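Local coordinates for protein polyketide biosynthesis cytochrome P450 PksS (Bacillus subtilis, PDB 4YZR) that acts in the metabolism of the antibiotic polyketide bacillaene as a heme-dependent cytochrome P450 whose substrate is dihydrobacillaene, at residues L21-R25 with L46-Y50; I315-N321 with R341-F345. All coordinates share one frame; numbering follows the deposited sequence.

Contact 1 (L21-R25 with L46-Y50)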
# COMPACT_ATOMS: atom_id res chain seq x y z
N LEU A 21 -2.54 -0.79 -18.48
CA LEU A 21 -1.12 -0.45 -18.34
C LEU A 21 -0.23 -1.36 -19.24
O LEU A 21 0.77 -0.91 -19.77
CB LEU A 21 -0.68 -0.53 -16.89
CG LEU A 21 -1.32 0.41 -15.89
CD1 LEU A 21 -0.80 0.08 -14.50
CD2 LEU A 21 -1.01 1.80 -16.30
N GLY A 22 -0.63 -2.60 -19.38
CA GLY A 22 0.10 -3.56 -20.24
C GLY A 22 0.06 -3.16 -21.71
O GLY A 22 1.06 -3.34 -22.44
N ARG A 23 -1.10 -2.68 -22.14
CA ARG A 23 -1.21 -2.24 -23.55
C ARG A 23 -0.35 -1.06 -23.77
O ARG A 23 0.38 -0.99 -24.73
CB ARG A 23 -2.67 -1.95 -23.90
CG ARG A 23 -2.77 -1.18 -25.22
CD ARG A 23 -4.20 -1.04 -25.71
NE ARG A 23 -4.84 0.06 -24.97
CZ ARG A 23 -5.84 -0.07 -24.07
NH1 ARG A 23 -6.33 -1.27 -23.72
NH2 ARG A 23 -6.34 1.03 -23.49
N PHE A 24 -0.30 -0.07 -22.85
CA PHE A 24 0.61 1.02 -22.92
C PHE A 24 2.07 0.56 -22.89
O PHE A 24 2.89 1.09 -23.66
CB PHE A 24 0.35 2.10 -21.81
CG PHE A 24 -0.78 3.04 -22.18
CD1 PHE A 24 -0.49 4.14 -22.93
CD2 PHE A 24 -2.07 2.82 -21.78
CE1 PHE A 24 -1.51 5.02 -23.31
CE2 PHE A 24 -3.10 3.75 -22.13
CZ PHE A 24 -2.79 4.81 -22.91
N ARG A 25 2.39 -0.41 -22.08
CA ARG A 25 3.76 -0.88 -22.02
C ARG A 25 4.22 -1.37 -23.41
O ARG A 25 5.27 -1.13 -23.81
CB ARG A 25 3.89 -2.02 -21.00
CG ARG A 25 5.36 -2.34 -20.70
CD ARG A 25 5.59 -3.55 -19.79
NE ARG A 25 5.12 -4.73 -20.48
CZ ARG A 25 4.14 -5.51 -20.11
NH1 ARG A 25 3.52 -5.36 -18.95
NH2 ARG A 25 3.74 -6.44 -20.91
N LEU A 46 2.89 8.81 -18.32
CA LEU A 46 2.72 7.46 -17.86
C LEU A 46 3.88 6.63 -18.30
O LEU A 46 4.12 6.50 -19.50
CB LEU A 46 1.41 6.86 -18.41
CG LEU A 46 1.12 5.43 -18.03
CD1 LEU A 46 1.00 5.25 -16.52
CD2 LEU A 46 -0.09 4.86 -18.82
N ILE A 47 4.60 5.97 -17.36
CA ILE A 47 5.77 5.16 -17.61
C ILE A 47 5.45 3.73 -17.29
O ILE A 47 5.10 3.44 -16.10
CB ILE A 47 6.93 5.69 -16.71
CG1 ILE A 47 7.07 7.21 -16.78
CG2 ILE A 47 8.27 4.98 -17.06
CD1 ILE A 47 7.36 7.78 -18.14
N THR A 48 5.39 2.83 -18.26
CA THR A 48 4.92 1.48 -18.06
C THR A 48 5.87 0.36 -18.13
O THR A 48 5.56 -0.75 -17.72
CB THR A 48 3.71 1.20 -18.94
OG1 THR A 48 4.00 1.76 -20.24
CG2 THR A 48 2.50 1.91 -18.38
N ARG A 49 7.07 0.58 -18.74
CA ARG A 49 8.08 -0.46 -18.73
C ARG A 49 8.94 -0.51 -17.47
O ARG A 49 9.17 0.52 -16.88
CB ARG A 49 9.07 -0.25 -19.87
CG ARG A 49 8.48 -0.57 -21.27
CD ARG A 49 9.44 0.01 -22.36
NE ARG A 49 10.79 -0.56 -22.25
CZ ARG A 49 11.24 -1.59 -22.95
NH1 ARG A 49 12.47 -2.05 -22.74
NH2 ARG A 49 10.47 -2.24 -23.83
N TYR A 50 9.44 -1.68 -17.13
CA TYR A 50 10.25 -1.83 -15.92
C TYR A 50 11.53 -1.00 -16.03
O TYR A 50 11.94 -0.31 -15.11
CB TYR A 50 10.58 -3.29 -15.70
CG TYR A 50 11.28 -3.62 -14.43
CD1 TYR A 50 12.65 -3.50 -14.25
CD2 TYR A 50 10.56 -4.18 -13.35
CE1 TYR A 50 13.29 -3.90 -13.12
CE2 TYR A 50 11.21 -4.59 -12.19
CZ TYR A 50 12.58 -4.46 -12.09
OH TYR A 50 13.25 -4.92 -10.97
O HOH W 1 7.65 -2.49 -24.27

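Contact 2 (I315-N321 with R341-F345). With HEM (protoporphyrin IX containing Fe), chain C.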
# COMPACT_ATOMS: atom_id res chain seq x y z
N ILE A 315 4.32 6.20 -12.36
CA ILE A 315 5.06 5.01 -12.41
C ILE A 315 4.10 3.82 -12.44
O ILE A 315 3.37 3.58 -11.45
CB ILE A 315 6.02 4.87 -11.24
CG1 ILE A 315 6.98 6.04 -11.13
CG2 ILE A 315 6.74 3.54 -11.21
CD1 ILE A 315 8.02 6.14 -12.23
N GLY A 316 4.00 3.09 -13.53
CA GLY A 316 3.11 2.00 -13.75
C GLY A 316 3.60 0.73 -13.15
O GLY A 316 3.98 -0.20 -13.85
N ILE A 317 3.58 0.64 -11.84
CA ILE A 317 3.98 -0.59 -11.13
C ILE A 317 3.36 -1.83 -11.71
O ILE A 317 4.04 -2.85 -11.92
CB ILE A 317 3.65 -0.44 -9.62
CG1 ILE A 317 4.49 0.60 -8.96
CG2 ILE A 317 3.86 -1.76 -8.90
CD1 ILE A 317 4.18 0.88 -7.48
N GLY A 318 2.04 -1.82 -11.93
CA GLY A 318 1.37 -3.02 -12.33
C GLY A 318 1.93 -3.64 -13.64
O GLY A 318 2.05 -4.85 -13.72
N SER A 319 2.19 -2.75 -14.61
CA SER A 319 2.77 -3.26 -15.85
C SER A 319 4.23 -3.50 -15.75
O SER A 319 4.77 -4.41 -16.43
CB SER A 319 2.43 -2.28 -16.96
OG SER A 319 2.86 -1.00 -16.76
N ALA A 320 4.98 -2.72 -15.01
CA ALA A 320 6.40 -2.96 -14.86
C ALA A 320 6.63 -4.35 -14.28
O ALA A 320 7.52 -5.11 -14.67
CB ALA A 320 7.02 -1.95 -13.93
N ASN A 321 5.76 -4.74 -13.33
CA ASN A 321 5.80 -6.03 -12.66
C ASN A 321 5.44 -7.21 -13.58
O ASN A 321 5.62 -8.34 -13.18
CB ASN A 321 4.88 -5.98 -11.45
CG ASN A 321 5.51 -5.41 -10.27
OD1 ASN A 321 6.72 -5.17 -10.21
ND2 ASN A 321 4.69 -5.19 -9.24
N ARG A 341 12.07 -9.62 -8.66
CA ARG A 341 12.49 -8.28 -8.47
C ARG A 341 11.34 -7.28 -8.83
O ARG A 341 11.53 -6.26 -9.36
CB ARG A 341 13.79 -7.95 -9.23
CG ARG A 341 14.98 -8.80 -8.74
CD ARG A 341 16.36 -8.31 -9.20
NE ARG A 341 16.79 -9.31 -10.17
CZ ARG A 341 17.44 -10.45 -9.91
NH1 ARG A 341 17.94 -10.71 -8.71
NH2 ARG A 341 17.69 -11.26 -10.89
N HIS A 342 10.16 -7.56 -8.28
CA HIS A 342 9.03 -6.67 -8.44
C HIS A 342 9.31 -5.33 -7.77
O HIS A 342 10.14 -5.21 -6.82
CB HIS A 342 7.76 -7.34 -7.83
CG HIS A 342 7.77 -7.47 -6.36
ND1 HIS A 342 7.60 -6.42 -5.49
CD2 HIS A 342 7.95 -8.57 -5.60
CE1 HIS A 342 7.63 -6.86 -4.26
NE2 HIS A 342 7.87 -8.16 -4.27
N ILE A 343 8.58 -4.33 -8.16
CA ILE A 343 8.62 -3.00 -7.59
C ILE A 343 7.31 -2.59 -6.87
O ILE A 343 6.95 -1.45 -6.80
CB ILE A 343 9.02 -1.93 -8.60
CG1 ILE A 343 8.12 -1.83 -9.81
CG2 ILE A 343 10.48 -2.15 -9.05
CD1 ILE A 343 8.32 -0.48 -10.60
N SER A 344 6.66 -3.61 -6.32
CA SER A 344 5.42 -3.35 -5.58
C SER A 344 5.56 -2.49 -4.35
O SER A 344 4.60 -1.88 -3.90
CB SER A 344 4.72 -4.56 -5.21
OG SER A 344 4.43 -5.33 -6.45
N PHE A 345 6.77 -2.47 -3.80
CA PHE A 345 7.17 -1.61 -2.61
C PHE A 345 7.93 -0.37 -3.08
O PHE A 345 8.55 0.31 -2.28
CB PHE A 345 7.93 -2.40 -1.61
CG PHE A 345 7.15 -3.46 -0.89
CD1 PHE A 345 6.01 -3.15 -0.17
CD2 PHE A 345 7.60 -4.80 -0.80
CE1 PHE A 345 5.31 -4.05 0.55
CE2 PHE A 345 6.94 -5.73 -0.06
CZ PHE A 345 5.81 -5.37 0.63
CHA HEM C . 6.22 3.74 0.79
CHB HEM C . 3.78 0.01 -1.07
CHC HEM C . 2.45 -1.34 3.41
CHD HEM C . 4.76 2.47 5.20
C1A HEM C . 5.66 2.87 -0.11
C2A HEM C . 5.83 2.84 -1.57
C3A HEM C . 5.11 1.86 -2.06
C4A HEM C . 4.53 1.14 -0.92
CMA HEM C . 4.88 1.54 -3.48
CAA HEM C . 6.59 3.91 -2.36
CBA HEM C . 5.74 5.02 -2.78
CGA HEM C . 6.39 6.17 -3.67
O1A HEM C . 5.52 6.99 -4.12
O2A HEM C . 7.55 6.05 -3.82
C1B HEM C . 3.20 -0.68 -0.01
C2B HEM C . 2.45 -1.89 -0.11
C3B HEM C . 2.06 -2.30 1.12
C4B HEM C . 2.59 -1.29 2.04
CMB HEM C . 2.21 -2.54 -1.39
CAB HEM C . 1.28 -3.44 1.57
CBB HEM C . 1.16 -4.50 0.85
C1C HEM C . 2.97 -0.47 4.33
C2C HEM C . 2.83 -0.49 5.73
C3C HEM C . 3.50 0.61 6.27
C4C HEM C . 4.02 1.33 5.14
CMC HEM C . 2.20 -1.66 6.44
CAC HEM C . 3.65 1.01 7.66
CBC HEM C . 2.81 0.72 8.58
C1D HEM C . 5.35 3.18 4.18
C2D HEM C . 6.07 4.42 4.35
C3D HEM C . 6.50 4.76 3.10
C4D HEM C . 6.05 3.71 2.16
CMD HEM C . 6.37 5.12 5.66
CAD HEM C . 7.34 5.94 2.71
CBD HEM C . 8.81 5.65 2.75
CGD HEM C . 9.75 6.86 2.46
O1D HEM C . 9.22 7.83 1.90
O2D HEM C . 10.95 6.70 2.77
NA HEM C . 4.94 1.77 0.22
NB HEM C . 3.30 -0.37 1.32
NC HEM C . 3.71 0.63 3.99
ND HEM C . 5.32 2.77 2.87
FE HEM C . 4.38 1.17 2.11

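Contact 1 (L21-R25 with L46-Y50)
Leu46 inserts its forked end between Leu21 and Phe24 on helix 17-27, an example of a helix packed on a strand end. Its CD2 lies over one face of the Phe24 ring in a CH-pi contact 4.2 Å from the centroid, while CD1 meets Leu21 CD2 at 4.0 Å. The first torsion of Leu46, 179°, turns CG away from the backbone N and extends the fork to the helix. Thr48 CG2 rests on Leu21 O at 3.6 Å, and OG1, which also has a weak hydrogen bond to Pro29 O, packs against Arg25 CA at 3.2 Å. The Arg25 chain passes beside the Thr48 carbonyl, its CG 3.4 Å from Thr48 O. The two arginine chains cross at about a right angle, Arg25 CG meeting Arg49 CG at 3.6 Å. A bend at chi3 (65°) directs the Arg25 guanidinium to Ser319 O, whereas Arg49 pairs with Asp51. With different partners, the guanidinium groups stay apart, Arg25 NE 6.8 Å from Arg49 NH2. One water joins the two residues, donating to Arg25 O and accepting from Arg49 NH2. Such packing of an N-terminal helix on the first beta-sheet belongs to the P450 fold.

Contact 2 (I315-N321 with R341-F345)
A short helical turn, 317-320, entered through an inverse gamma turn at Gly316, lies beside the irregular chain of 341-345, the CA atoms of Asn321 and His342 5.4 Å apart. Asn321 illustrates how one amide can join two segments. Its OD1 takes the Ile343 N-H at 2.9 Å, nearly straight at 168°, through a lone pair in the carbonyl plane. On the other branch, ND2 makes a weak bond to Ser344 OG at 2.8 Å and another bond to Ser286; the Ser344 hydroxyl also bonds to Leu282 O. The buried amide is thus gripped at both ends, which fixes its flip. His342 stands with its ring almost perpendicular to this amide; ND1 accepts Ser344 N at 3.1 Å in the ring plane, and NE2 bonds to Glu279. The rest of the contact is mostly apolar. Ile343 places CG1 between its own N and carbonyl carbon (chi1 58°), which carries CD1 to Ala320 CB at 3.9 Å, while Ile317 CD1 reaches Ile343 O at 3.7 Å and the heme methyl CMA at 4.1 Å. Phe345 lays CE1 3.6 Å from HEM C2B and opens the FxxGxxxCxG heme-binding signature of cytochromes P450, whose cysteine is Cys352, probably the axial iron ligand.

From the N terminus, the chain leaves the helix 17-27, runs out along strand 30-35 and returns on strand 42-47, and contact 1 closes this hairpin against the helix. Much later, strand 312-315 joins the same sheet alongside 42-47. Contact 2 then closes the irregular loop between Asn321 and Arg341, after which the chain passes along the heme. The two closures are in series, neither nested nor crossed, yet their centres lie only about 10 Å apart. Two hydrogen bonds link them: Ile47 O with Gly316 N at 2.8 Å and Tyr50 OH with Arg341 O at 2.7 Å. In this way the N-terminal sheet region is joined to the heme-binding loop.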